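Local coordinates for protein DyP (Bjerkandera adusta, PDB 3VXJ) that probably uses hydrogen peroxide to oxidise dyes and phenolic compounds at a heme b cofactor, as a fungal dye-decolorizing peroxidase, at residues T43-P46 against E47-S51. Sequence-based numbering, arbitrary orientation.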
loop_
_atom_site.group_PDB
_atom_site.type_symbol
_atom_site.label_atom_id
_atom_site.label_comp_id
_atom_site.label_asym_id
_atom_site.label_seq_id
_atom_site.Cartn_x
_atom_site.Cartn_y
_atom_site.Cartn_z
ATOM N N THR A 43 -8.459 27.117 9.817
ATOM C CA THR A 43 -7.310 27.910 9.382
ATOM C C THR A 43 -6.415 27.108 8.437
ATOM O O THR A 43 -5.959 27.606 7.404
ATOM C CB THR A 43 -6.451 28.343 10.593
ATOM O OG1 THR A 43 -7.260 29.081 11.515
ATOM C CG2 THR A 43 -5.288 29.208 10.153
ATOM N N TYR A 44 -6.162 25.864 8.816
ATOM C CA TYR A 44 -5.187 25.018 8.142
ATOM C C TYR A 44 -5.619 24.550 6.749
ATOM O O TYR A 44 -4.829 24.592 5.805
ATOM C CB TYR A 44 -4.868 23.818 9.039
ATOM C CG TYR A 44 -3.668 23.025 8.592
ATOM C CD1 TYR A 44 -2.381 23.490 8.849
ATOM C CD2 TYR A 44 -3.818 21.811 7.922
ATOM C CE1 TYR A 44 -1.274 22.771 8.441
ATOM C CE2 TYR A 44 -2.722 21.082 7.502
ATOM C CZ TYR A 44 -1.452 21.564 7.767
ATOM O OH TYR A 44 -0.355 20.854 7.356
ATOM N N VAL A 45 -6.873 24.127 6.618
ATOM C CA VAL A 45 -7.311 23.416 5.413
ATOM C C VAL A 45 -7.124 24.207 4.107
ATOM O O VAL A 45 -6.469 23.705 3.194
ATOM C CB VAL A 45 -8.743 22.838 5.565
ATOM C CG1 VAL A 45 -9.283 22.319 4.223
ATOM C CG2 VAL A 45 -8.751 21.736 6.592
ATOM N N PRO A 46 -7.656 25.446 4.024
ATOM C CA PRO A 46 -7.510 26.176 2.760
ATOM C C PRO A 46 -6.058 26.474 2.397
ATOM O O PRO A 46 -5.742 26.637 1.219
ATOM C CB PRO A 46 -8.266 27.493 3.013
ATOM C CG PRO A 46 -8.345 27.614 4.495
ATOM C CD PRO A 46 -8.438 26.218 5.009
ATOM N N GLU A 47 -5.187 26.530 3.403
ATOM C CA GLU A 47 -3.776 26.863 3.207
ATOM C C GLU A 47 -2.902 25.688 2.773
ATOM O O GLU A 47 -1.961 25.864 1.997
ATOM C CB GLU A 47 -3.187 27.484 4.484
ATOM C CG GLU A 47 -3.862 28.774 4.948
ATOM C CD GLU A 47 -4.039 29.803 3.838
ATOM O OE1 GLU A 47 -3.039 30.167 3.178
ATOM O OE2 GLU A 47 -5.188 30.257 3.630
ATOM N N ARG A 48 -3.216 24.501 3.281
ATOM C CA ARG A 48 -2.275 23.379 3.238
ATOM C C ARG A 48 -2.781 22.069 2.638
ATOM O O ARG A 48 -1.978 21.257 2.177
ATOM C CB ARG A 48 -1.738 23.097 4.645
ATOM C CG ARG A 48 -0.950 24.254 5.266
ATOM C CD ARG A 48 0.443 24.376 4.670
ATOM N NE ARG A 48 1.229 25.392 5.365
ATOM C CZ ARG A 48 1.694 26.508 4.811
ATOM N NH1 ARG A 48 1.476 26.767 3.527
ATOM N NH2 ARG A 48 2.394 27.361 5.546
ATOM N N ILE A 49 -4.088 21.831 2.672
ATOM C CA ILE A 49 -4.596 20.520 2.245
ATOM C C ILE A 49 -4.662 20.448 0.722
ATOM O O ILE A 49 -5.362 21.237 0.079
ATOM C CB ILE A 49 -5.939 20.150 2.911
ATOM C CG1 ILE A 49 -5.777 20.023 4.442
ATOM C CG2 ILE A 49 -6.510 18.856 2.297
ATOM C CD1 ILE A 49 -4.939 18.831 4.946
ATOM N N THR A 50 -3.930 19.489 0.168
ATOM C CA THR A 50 -3.680 19.396 -1.262
ATOM C C THR A 50 -4.674 18.494 -1.986
ATOM O O THR A 50 -4.790 17.303 -1.667
ATOM C CB THR A 50 -2.246 18.890 -1.499
ATOM O OG1 THR A 50 -1.346 19.608 -0.642
ATOM C CG2 THR A 50 -1.844 19.094 -2.944
ATOM N N SER A 51 -5.374 19.068 -2.959
ATOM C CA SER A 51 -6.361 18.350 -3.753
ATOM C C SER A 51 -5.754 17.559 -4.911
ATOM O O SER A 51 -4.607 17.794 -5.312
ATOM C CB SER A 51 -7.383 19.334 -4.325
ATOM O OG SER A 51 -6.791 20.137 -5.340
HETATM O O HOH W 1 -6.448 30.168 6.567
HETATM O O HOH W 2 -7.349 23.091 0.571
#
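Y44 and R48 meet ring face against aliphatic stem, an i to i+4 contact in the last turn of helix 34-48, which is kinked at P46, whose nitrogen has no hydrogen to give to the turn before. The CB of R48 sits over one face of the Y44 ring in a CH-pi contact, 3.7 Å from the centroid and offset toward the rim, while R48 CG lies 3.5 Å from Y44 CE1. With CG anti to its own amide nitrogen (chi1 -168°), Y44 lays its ring beside the following turn, and the guanidinium plane of R48 stands nearly perpendicular to it. At the ring edge, I49 CD1 approaches Y44 CE2 at 4.1 Å; I49 also lays CG1 4.0 Å from V45 CG2. Cutting Y44 back to an alanine would probably leave the R48 stem without its aromatic face and open a gap beside I49. Hydrogen bonds from I49 N to V45 O (3.1 Å, 161° at the hydrogen) and, more bent, from R48 N to Y44 O (3.0 Å) hold this turn. A water links V45 O to I49 O; another joins T43 O to the E47 carboxylate. In this dimeric alpha+beta barrel domain, Y44 and R48 face helix 128-142, where D137 forms a salt bridge with R48 NE and F142 meets the Y44 ring edge-to-face; I49 packs on strand 65-71 of the four-stranded antiparallel sheet, and V45 against helix 433-440.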